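Local coordinates for fimbrial subunit type 1 (Actinomyces oris, PDB 3UXF), which serves as the major structural subunit of the surface fimbriae of this oral Gram-positive bacterium, at residues P240-V245 / T294-T299; D76-I81 / V115-T120; A367-Y372 / A415-V420; P146-P151 / T339-I344. All coordinates share one frame; numbering follows the deposited sequence.

Interaction 1 (P240-V245 / T294-T299); sequences PVVKIV and TKLQVT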
# COMPACT_ATOMS: atom_id res chain seq x y z
N PRO A 240 -5.46 17.29 -3.56
CA PRO A 240 -5.48 15.98 -4.21
C PRO A 240 -5.53 16.06 -5.74
O PRO A 240 -6.13 17.01 -6.29
CB PRO A 240 -6.78 15.35 -3.72
CG PRO A 240 -7.60 16.50 -3.17
CD PRO A 240 -6.65 17.53 -2.71
N VAL A 241 -4.95 15.04 -6.38
CA VAL A 241 -5.09 14.81 -7.81
C VAL A 241 -5.56 13.37 -7.93
O VAL A 241 -5.01 12.48 -7.27
CB VAL A 241 -3.75 14.99 -8.54
CG1 VAL A 241 -3.94 14.65 -10.01
CG2 VAL A 241 -3.31 16.42 -8.41
N VAL A 242 -6.62 13.15 -8.71
CA VAL A 242 -7.20 11.83 -8.88
C VAL A 242 -7.21 11.47 -10.35
O VAL A 242 -7.66 12.26 -11.18
CB VAL A 242 -8.66 11.76 -8.36
CG1 VAL A 242 -9.21 10.33 -8.47
CG2 VAL A 242 -8.69 12.25 -6.89
N LYS A 243 -6.69 10.30 -10.66
CA LYS A 243 -6.61 9.83 -12.05
C LYS A 243 -7.11 8.41 -12.18
O LYS A 243 -7.11 7.64 -11.22
CB LYS A 243 -5.15 9.82 -12.52
CG LYS A 243 -4.46 11.22 -12.45
CD LYS A 243 -3.06 11.11 -13.01
CE LYS A 243 -2.42 12.47 -13.06
NZ LYS A 243 -1.08 12.36 -13.73
N ILE A 244 -7.46 8.04 -13.40
CA ILE A 244 -7.58 6.63 -13.72
C ILE A 244 -6.34 6.32 -14.54
O ILE A 244 -6.12 6.96 -15.56
CB ILE A 244 -8.86 6.35 -14.52
CG1 ILE A 244 -10.10 6.72 -13.72
CG2 ILE A 244 -8.92 4.84 -14.92
CD1 ILE A 244 -11.43 6.53 -14.50
N VAL A 245 -5.53 5.37 -14.08
CA VAL A 245 -4.26 5.03 -14.73
C VAL A 245 -4.34 3.66 -15.37
O VAL A 245 -5.28 2.93 -15.14
CB VAL A 245 -3.05 5.09 -13.78
CG1 VAL A 245 -2.91 6.53 -13.21
CG2 VAL A 245 -3.15 4.10 -12.63
N THR A 294 -6.06 -1.29 -14.85
CA THR A 294 -6.77 -0.01 -14.93
C THR A 294 -7.19 0.30 -13.51
O THR A 294 -8.01 -0.42 -12.95
CB THR A 294 -8.00 -0.18 -15.79
OG1 THR A 294 -7.58 -0.64 -17.09
CG2 THR A 294 -8.76 1.12 -15.92
N LYS A 295 -6.62 1.35 -12.91
CA LYS A 295 -6.73 1.55 -11.45
C LYS A 295 -7.03 3.00 -11.14
O LYS A 295 -6.76 3.88 -11.98
CB LYS A 295 -5.43 1.16 -10.78
CG LYS A 295 -5.22 -0.37 -10.81
CD LYS A 295 -4.00 -0.75 -10.04
CE LYS A 295 -3.80 -2.26 -10.07
NZ LYS A 295 -3.96 -2.88 -8.73
N LEU A 296 -7.56 3.27 -9.96
CA LEU A 296 -7.64 4.68 -9.51
C LEU A 296 -6.32 5.05 -8.85
O LEU A 296 -5.74 4.27 -8.12
CB LEU A 296 -8.81 4.92 -8.54
CG LEU A 296 -9.26 6.41 -8.46
CD1 LEU A 296 -10.04 6.86 -9.65
CD2 LEU A 296 -10.04 6.67 -7.18
N GLN A 297 -5.84 6.26 -9.12
CA GLN A 297 -4.63 6.73 -8.49
C GLN A 297 -4.94 8.07 -7.82
O GLN A 297 -5.35 9.05 -8.46
CB GLN A 297 -3.50 6.93 -9.51
CG GLN A 297 -2.22 7.37 -8.90
CD GLN A 297 -1.27 7.92 -9.96
OE1 GLN A 297 -1.40 9.08 -10.39
NE2 GLN A 297 -0.34 7.09 -10.40
N VAL A 298 -4.75 8.10 -6.51
CA VAL A 298 -4.97 9.31 -5.72
C VAL A 298 -3.61 9.84 -5.25
O VAL A 298 -2.88 9.14 -4.57
CB VAL A 298 -5.88 8.99 -4.50
CG1 VAL A 298 -5.91 10.17 -3.52
CG2 VAL A 298 -7.29 8.65 -4.94
N THR A 299 -3.34 11.11 -5.52
CA THR A 299 -2.11 11.74 -5.02
C THR A 299 -2.53 12.71 -3.94
O THR A 299 -3.44 13.53 -4.20
CB THR A 299 -1.38 12.49 -6.15
OG1 THR A 299 -1.05 11.57 -7.20
CG2 THR A 299 -0.10 13.13 -5.61
O HOH W 1 0.24 10.77 -11.63
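Val241, Lys243 and Val245 pair with Thr299, Gln297 and Lys295 as the hydrogen-bonded sites of an antiparallel ladder. Each pair carries two N-H to O=C bonds, six in all. The shortest include Thr299 N to Val241 O at 2.8 Å. CA-H groups add softer contacts to the same oxygens, such as Val242 CA to Gln297 O at 3.4 Å.

The apolar contacts fall mainly on the face of Val242, Ile244, Leu296 and Val298. Leu296 leans across toward strand 241-245. Its CD1 meets Val242 CG1 at 3.8 Å and also lies 3.4 Å from Lys243 O. Ile244 CG1 touches the same methyl at 4.1 Å. Ile273 and Leu275 of strand 269-275 pack on this face.

The other face carries Lys243, Gln297, Lys295 and Thr299 together with Val241 and Val245. Lys243 and Gln297 run side by side and point the same way. With the lysine extended beyond CG, its CD passes 3.7 Å from Gln297 OE1, and one water bridges Lys243 NZ and that oxygen. Lys243 NZ also forms a salt bridge with Glu249. Val245 CG1 comes in at about a right angle to the glutamine and lies 3.8 Å from its CB.

In the five-stranded sheet, strand 295-302 is flanked by 241-245 and 201-208. The chemistry is two-faced: hydrocarbon packs inward, while on the other face one water links the Lys243 amine to the Gln297 amide and Lys295 NZ turns to Ser208 and Ser183.

Interaction 2 (D76-I81 / V115-T120); sequences DVEFTI and VQKITT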
# COMPACT_ATOMS: atom_id res chain seq x y z
N ASP A 76 -12.21 -17.30 7.90
CA ASP A 76 -13.45 -16.59 8.08
C ASP A 76 -14.08 -16.05 6.81
O ASP A 76 -14.81 -15.06 6.85
CB ASP A 76 -13.31 -15.46 9.14
CG ASP A 76 -14.60 -15.19 9.85
OD1 ASP A 76 -15.40 -16.15 10.02
OD2 ASP A 76 -14.87 -14.02 10.20
N VAL A 77 -13.88 -16.75 5.70
CA VAL A 77 -14.50 -16.38 4.45
C VAL A 77 -15.58 -17.42 4.15
O VAL A 77 -15.29 -18.60 4.21
CB VAL A 77 -13.48 -16.39 3.31
CG1 VAL A 77 -14.15 -16.13 2.00
CG2 VAL A 77 -12.40 -15.31 3.58
N GLU A 78 -16.78 -16.98 3.84
CA GLU A 78 -17.86 -17.93 3.54
C GLU A 78 -17.99 -18.13 2.04
O GLU A 78 -18.05 -17.15 1.29
CB GLU A 78 -19.18 -17.40 4.08
CG GLU A 78 -20.32 -18.34 3.85
CD GLU A 78 -21.65 -17.69 4.19
OE1 GLU A 78 -22.23 -16.99 3.34
OE2 GLU A 78 -22.10 -17.87 5.35
N PHE A 79 -18.06 -19.39 1.60
CA PHE A 79 -18.39 -19.73 0.22
C PHE A 79 -19.73 -20.41 0.18
O PHE A 79 -20.04 -21.20 1.06
CB PHE A 79 -17.34 -20.65 -0.40
CG PHE A 79 -16.10 -19.91 -0.80
CD1 PHE A 79 -16.02 -19.34 -2.04
CD2 PHE A 79 -15.04 -19.77 0.08
CE1 PHE A 79 -14.87 -18.61 -2.43
CE2 PHE A 79 -13.91 -19.03 -0.29
CZ PHE A 79 -13.82 -18.49 -1.57
N THR A 80 -20.52 -20.06 -0.82
CA THR A 80 -21.78 -20.73 -1.08
C THR A 80 -21.65 -21.46 -2.42
O THR A 80 -21.14 -20.91 -3.39
CB THR A 80 -22.90 -19.73 -1.16
OG1 THR A 80 -23.08 -19.14 0.13
CG2 THR A 80 -24.20 -20.42 -1.58
N ILE A 81 -22.12 -22.70 -2.47
CA ILE A 81 -22.23 -23.37 -3.76
C ILE A 81 -23.71 -23.55 -4.11
O ILE A 81 -24.52 -23.89 -3.23
CB ILE A 81 -21.46 -24.71 -3.78
CG1 ILE A 81 -22.02 -25.72 -2.77
CG2 ILE A 81 -19.99 -24.45 -3.45
CD1 ILE A 81 -21.37 -27.12 -2.88
N VAL A 115 -28.57 -25.42 -2.27
CA VAL A 115 -27.49 -24.53 -1.83
C VAL A 115 -26.77 -25.08 -0.59
O VAL A 115 -27.41 -25.68 0.27
CB VAL A 115 -28.10 -23.15 -1.47
CG1 VAL A 115 -27.05 -22.19 -1.00
CG2 VAL A 115 -28.85 -22.59 -2.65
N GLN A 116 -25.45 -24.92 -0.49
CA GLN A 116 -24.70 -25.27 0.70
C GLN A 116 -23.68 -24.18 0.95
O GLN A 116 -23.24 -23.53 -0.00
CB GLN A 116 -23.96 -26.59 0.51
CG GLN A 116 -24.88 -27.82 0.59
CD GLN A 116 -25.51 -27.99 1.97
OE1 GLN A 116 -24.89 -27.72 3.02
NE2 GLN A 116 -26.74 -28.45 1.98
N LYS A 117 -23.31 -23.99 2.21
CA LYS A 117 -22.32 -22.98 2.59
C LYS A 117 -21.28 -23.54 3.55
O LYS A 117 -21.56 -24.45 4.33
CB LYS A 117 -22.99 -21.78 3.25
CG LYS A 117 -24.24 -21.26 2.57
CD LYS A 117 -24.88 -20.17 3.40
CE LYS A 117 -25.67 -20.74 4.57
NZ LYS A 117 -24.99 -20.53 5.88
N ILE A 118 -20.09 -22.95 3.51
CA ILE A 118 -19.01 -23.31 4.41
C ILE A 118 -18.13 -22.08 4.63
O ILE A 118 -17.94 -21.28 3.72
CB ILE A 118 -18.13 -24.42 3.83
CG1 ILE A 118 -18.79 -25.78 4.03
CG2 ILE A 118 -16.76 -24.41 4.50
CD1 ILE A 118 -17.82 -26.86 4.42
N THR A 119 -17.60 -21.94 5.84
CA THR A 119 -16.71 -20.83 6.16
C THR A 119 -15.31 -21.36 6.40
O THR A 119 -15.13 -22.38 7.06
CB THR A 119 -17.20 -20.06 7.39
OG1 THR A 119 -18.48 -19.48 7.13
CG2 THR A 119 -16.22 -18.95 7.74
N THR A 120 -14.30 -20.68 5.85
CA THR A 120 -12.95 -21.18 5.97
C THR A 120 -12.42 -20.99 7.39
O THR A 120 -12.82 -20.06 8.11
CB THR A 120 -11.99 -20.43 5.02
OG1 THR A 120 -11.97 -19.03 5.38
CG2 THR A 120 -12.42 -20.56 3.56
O HOH W 2 -22.25 -19.63 7.18
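The Phe79 ring meets segment 115-120 at its edge: Thr120 CG2 stands near the ring plane, 4.4 Å from CE2. The ring also packs on Val47 and Ala126. A second flat group in the contact is the Glu78 carboxylate. Its OE2 lies 4.0 Å from Lys117 NZ, a long salt bridge. A water donates a hydrogen bond to Glu78 OE2 and accepts a weak one from Lys117 NZ. Glu78 OE1 is taken by Thr143 of strand 136-144.

Thr80 and Lys117 lie alongside each other, with Thr80 OG1 3.4 Å from Lys117 CG. The hydroxyl bonds to Thr143 as well. Thr80 CG2 and Val115 CG1 are pressed together at 3.4 Å, closer than usual for two methyls.

The backbones form an antiparallel ladder. Phe79 with Ile118 and Ile81 with Gln116 are its hydrogen-bonded pairs. Phe79 N reaches Ile118 O at 2.8 Å.

Thr120 OG1 sits between its own backbone N and carbonyl carbon (chi1 61°), which turns it to Val77 N at 3.0 Å, a bond of 167°. The same hydroxyl bonds to Val74 O. Asp76 N reaches Thr120 O from 49° above the carbonyl plane, while Asp76 OD1 forms a salt bridge with Arg144.

Within this chain, strand 114-119 is outermost in its sheet of the N-terminal domain. On the face of Phe79 and Ile81, aromatic and aliphatic groups pack against strands 44-48 and 125-128. On the face of Glu78 and Lys117, the only charge pair across the strands is long and water-bridged, so the register probably rests mainly on the backbone bonds.

Interaction 3 (A367-Y372 / A415-V420); sequences ADKTKY and AGQGTV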
# COMPACT_ATOMS: atom_id res chain seq x y z
N ALA A 367 38.35 22.16 28.78
CA ALA A 367 37.30 21.71 29.68
C ALA A 367 36.14 22.70 29.74
O ALA A 367 34.99 22.31 29.97
CB ALA A 367 37.86 21.45 31.08
N ASP A 368 36.44 23.97 29.51
CA ASP A 368 35.41 25.01 29.35
C ASP A 368 34.76 24.87 27.97
O ASP A 368 35.19 25.53 27.03
CB ASP A 368 36.01 26.40 29.52
CG ASP A 368 34.96 27.50 29.42
OD1 ASP A 368 33.76 27.16 29.28
OD2 ASP A 368 35.33 28.69 29.48
N LYS A 369 33.73 24.04 27.88
CA LYS A 369 33.06 23.76 26.61
C LYS A 369 32.42 25.00 25.99
O LYS A 369 32.07 24.99 24.79
CB LYS A 369 31.97 22.70 26.77
CG LYS A 369 32.38 21.38 27.39
CD LYS A 369 33.62 20.86 26.76
CE LYS A 369 33.93 19.46 27.26
NZ LYS A 369 35.22 19.00 26.66
N THR A 370 32.20 26.05 26.77
CA THR A 370 31.56 27.25 26.22
C THR A 370 32.46 27.95 25.20
O THR A 370 31.99 28.74 24.39
CB THR A 370 31.10 28.26 27.32
OG1 THR A 370 32.24 28.94 27.87
CG2 THR A 370 30.32 27.55 28.39
N LYS A 371 33.76 27.64 25.20
CA LYS A 371 34.67 28.18 24.21
C LYS A 371 34.36 27.65 22.79
O LYS A 371 34.86 28.18 21.81
CB LYS A 371 36.12 27.85 24.57
CG LYS A 371 36.63 28.55 25.85
CD LYS A 371 36.72 30.05 25.67
CE LYS A 371 37.01 30.75 27.03
NZ LYS A 371 36.84 32.24 26.95
N TYR A 372 33.54 26.60 22.72
CA TYR A 372 33.14 26.03 21.43
C TYR A 372 31.73 26.47 21.02
O TYR A 372 31.18 25.98 20.01
CB TYR A 372 33.23 24.50 21.48
CG TYR A 372 34.63 24.03 21.83
CD1 TYR A 372 35.69 24.33 21.00
CD2 TYR A 372 34.87 23.31 23.00
CE1 TYR A 372 36.99 23.93 21.34
CE2 TYR A 372 36.15 22.90 23.34
CZ TYR A 372 37.20 23.21 22.50
OH TYR A 372 38.48 22.79 22.77
N ALA A 415 25.66 26.22 21.21
CA ALA A 415 25.38 26.99 22.43
C ALA A 415 25.44 26.05 23.63
O ALA A 415 25.59 24.83 23.50
CB ALA A 415 23.99 27.58 22.32
N GLY A 416 25.31 26.60 24.84
CA GLY A 416 25.37 25.74 26.00
C GLY A 416 26.77 25.21 26.22
O GLY A 416 27.70 25.98 26.48
N GLN A 417 26.92 23.90 26.11
CA GLN A 417 28.20 23.25 26.25
C GLN A 417 28.78 22.87 24.89
O GLN A 417 29.24 21.74 24.69
CB GLN A 417 28.05 22.00 27.12
CG GLN A 417 27.61 22.34 28.54
CD GLN A 417 28.63 23.19 29.24
OE1 GLN A 417 29.78 22.78 29.42
NE2 GLN A 417 28.24 24.40 29.64
N GLY A 418 28.69 23.81 23.94
CA GLY A 418 29.22 23.61 22.60
C GLY A 418 28.45 22.64 21.74
O GLY A 418 29.05 21.88 20.98
N THR A 419 27.13 22.65 21.86
CA THR A 419 26.33 21.68 21.08
C THR A 419 25.20 22.36 20.34
O THR A 419 24.78 23.47 20.68
CB THR A 419 25.71 20.61 21.98
OG1 THR A 419 24.76 21.24 22.85
CG2 THR A 419 26.77 19.91 22.80
N VAL A 420 24.67 21.69 19.33
CA VAL A 420 23.44 22.17 18.71
C VAL A 420 22.71 20.97 18.15
O VAL A 420 23.35 20.02 17.69
CB VAL A 420 23.66 23.24 17.60
CG1 VAL A 420 24.48 22.68 16.43
CG2 VAL A 420 22.33 23.81 17.09
O HOH W 3 32.22 23.63 30.34
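A water gripped from both segments joins Lys369 to Gln417. It donates to Gln417 OE1 at 2.7 Å and accepts from Lys369 N at 2.9 Å. Gln417 is bent at chi2 (-62°), which folds its amide back over the lysine. OE1 then rests 3.4 Å from Lys369 CB, and the two side chains cross at about a right angle. The amide nitrogen turns to Thr370, with NE2 4.0 Å from CG2. That methyl also touches Gly416 O at 3.6 Å.

Asp368 OD1 holds the start of the 3-10 turn. Thr370 OG1 donates to it at 2.7 Å and Thr370 N at 3.2 Å, both from the same face of the carboxylate. The backbone bond makes this an Asx turn. Across from it, Gly418 and Thr419 both face Ala415, a G1 beta bulge at the start of strand 419-426. Both elements belong to the prealbumin-like domain.

Gly418, with positive phi, lies close to the backbone of Lys369 and Tyr372; its N is 3.7 Å from Lys369 O. Asn373 ties the loops further, bonding to Gly416 O through ND2. The Tyr372 hydroxyl bonds to Asp364 and to Leu366 N.

Interaction 4 (P146-P151 / T339-I344); sequences PDKVIP and TDIPGI. With CA (calcium ion), chain E.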
# COMPACT_ATOMS: atom_id res chain seq x y z
N PRO A 146 -14.59 -10.83 5.09
CA PRO A 146 -14.14 -9.83 6.07
C PRO A 146 -13.75 -8.54 5.35
O PRO A 146 -13.28 -8.61 4.21
CB PRO A 146 -12.90 -10.47 6.68
CG PRO A 146 -13.12 -11.95 6.53
CD PRO A 146 -13.83 -12.09 5.20
N ASP A 147 -13.92 -7.39 6.01
CA ASP A 147 -13.71 -6.12 5.33
C ASP A 147 -12.37 -6.02 4.59
O ASP A 147 -12.29 -5.42 3.50
CB ASP A 147 -13.75 -4.98 6.35
CG ASP A 147 -15.13 -4.77 6.97
OD1 ASP A 147 -16.05 -5.61 6.87
OD2 ASP A 147 -15.29 -3.72 7.63
N LYS A 148 -11.32 -6.54 5.21
CA LYS A 148 -9.97 -6.38 4.70
C LYS A 148 -9.62 -7.30 3.55
O LYS A 148 -8.54 -7.19 2.98
CB LYS A 148 -8.95 -6.60 5.81
CG LYS A 148 -9.00 -5.61 6.95
CD LYS A 148 -7.96 -5.97 8.00
CE LYS A 148 -7.81 -4.86 9.03
NZ LYS A 148 -7.41 -3.59 8.34
N VAL A 149 -10.51 -8.25 3.23
CA VAL A 149 -10.16 -9.32 2.30
C VAL A 149 -10.70 -9.05 0.89
O VAL A 149 -11.80 -8.56 0.71
CB VAL A 149 -10.74 -10.66 2.83
CG1 VAL A 149 -10.67 -11.75 1.75
CG2 VAL A 149 -10.00 -11.08 4.11
N ILE A 150 -9.91 -9.35 -0.14
CA ILE A 150 -10.41 -9.22 -1.50
C ILE A 150 -11.29 -10.43 -1.90
O ILE A 150 -10.82 -11.56 -1.81
CB ILE A 150 -9.24 -9.12 -2.48
CG1 ILE A 150 -8.41 -7.87 -2.15
CG2 ILE A 150 -9.74 -8.99 -3.93
CD1 ILE A 150 -7.07 -7.85 -2.86
N PRO A 151 -12.53 -10.19 -2.35
CA PRO A 151 -13.39 -11.34 -2.69
C PRO A 151 -12.87 -12.10 -3.89
O PRO A 151 -12.27 -11.53 -4.83
CB PRO A 151 -14.71 -10.69 -3.10
CG PRO A 151 -14.69 -9.33 -2.58
CD PRO A 151 -13.24 -8.92 -2.56
N THR A 339 -10.02 3.76 14.69
CA THR A 339 -8.55 3.80 14.61
C THR A 339 -8.03 2.90 13.50
O THR A 339 -6.96 3.13 12.97
CB THR A 339 -7.88 3.33 15.91
OG1 THR A 339 -8.43 2.06 16.28
CG2 THR A 339 -8.11 4.35 17.02
N ASP A 340 -8.76 1.84 13.17
CA ASP A 340 -8.30 0.95 12.12
C ASP A 340 -8.71 1.46 10.72
O ASP A 340 -9.79 2.01 10.56
CB ASP A 340 -8.84 -0.46 12.33
CG ASP A 340 -7.98 -1.52 11.66
OD1 ASP A 340 -7.15 -1.15 10.79
OD2 ASP A 340 -8.13 -2.72 12.00
N ILE A 341 -7.86 1.28 9.71
CA ILE A 341 -8.24 1.68 8.35
C ILE A 341 -9.46 0.88 7.89
O ILE A 341 -9.49 -0.34 8.09
CB ILE A 341 -7.07 1.48 7.33
CG1 ILE A 341 -7.39 2.13 5.97
CG2 ILE A 341 -6.75 0.03 7.15
CD1 ILE A 341 -7.12 3.66 5.96
N PRO A 342 -10.43 1.55 7.26
CA PRO A 342 -11.59 0.80 6.75
C PRO A 342 -11.28 0.14 5.44
O PRO A 342 -10.36 0.52 4.72
CB PRO A 342 -12.65 1.87 6.54
CG PRO A 342 -11.96 3.18 6.53
CD PRO A 342 -10.64 3.01 7.20
N GLY A 343 -12.06 -0.88 5.11
CA GLY A 343 -11.99 -1.49 3.79
C GLY A 343 -10.74 -2.33 3.60
O GLY A 343 -10.15 -2.87 4.56
N ILE A 344 -10.36 -2.49 2.33
CA ILE A 344 -9.26 -3.36 1.96
C ILE A 344 -7.98 -2.52 2.09
O ILE A 344 -7.85 -1.51 1.37
CB ILE A 344 -9.42 -3.82 0.49
CG1 ILE A 344 -10.69 -4.69 0.34
CG2 ILE A 344 -8.19 -4.59 0.05
CD1 ILE A 344 -11.20 -4.82 -1.10
CA CA E . -17.48 -4.09 8.86
O HOH W 4 -14.03 -1.65 7.06
O HOH W 5 -9.87 -2.67 7.22
O HOH W 6 -16.87 -1.60 9.27
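Lys148 and Asp340 form a surface salt bridge between two loops, next to a calcium site. Lys148 lies in a type I beta turn from Pro146 to Val149, in the N-terminal pilin domain. Its side chain is extended through chi3 and bends only at chi4 (-59°). This brings NZ to 3.5 Å from Asp340 OD1, a weak bond. The two side chains approach from opposite directions. NZ also donates to a water that donates hydrogen bonds to Ile341 O and Gly343 O, so one water ties the amine to two backbone carbonyls.

Asp147 sits one residue earlier in the turn. Its CG is anti to its own carbonyl carbon (chi1 -67°), and the carboxylate takes the calcium ion with both oxygens, OD2 at 2.5 Å and OD1 at 2.9 Å. Asn327 O and a water are further ligands. A second water links OD2 to Gly343 N, joining the metal site to the facing loop.

Ile344 supplies the apolar part. Its CG1 reaches toward the turn backbone, 3.6 Å from Asp147 O. The Ile344 and Ile150 side chains cross at about a right angle, with Ile344 CG2 4.0 Å from Ile150 CG1.

The four contacts spread along an elongated chain. Interaction 2 comes first and lies in a sheet of the N-terminal domain. Interaction 4 follows, about 19 Å away between centres, and the two touch where Pro146 CD packs on Asp76 O and Val77 CG2. Interaction 4 joins that domain's loop to the segment leading into strand 344-362, 188 residues on. Interaction 1 lies in sequence within the span that interaction 4 closes, about 20 Å from it between centres, in a separate five-stranded sheet. Interaction 3 closes last, in the prealbumin-like domain, about 71 Å from interaction 2 between centres. Interactions 1, 2 and 3 thus lie in separate sheets or loops, while interaction 4 links sequence-distant parts beside calcium.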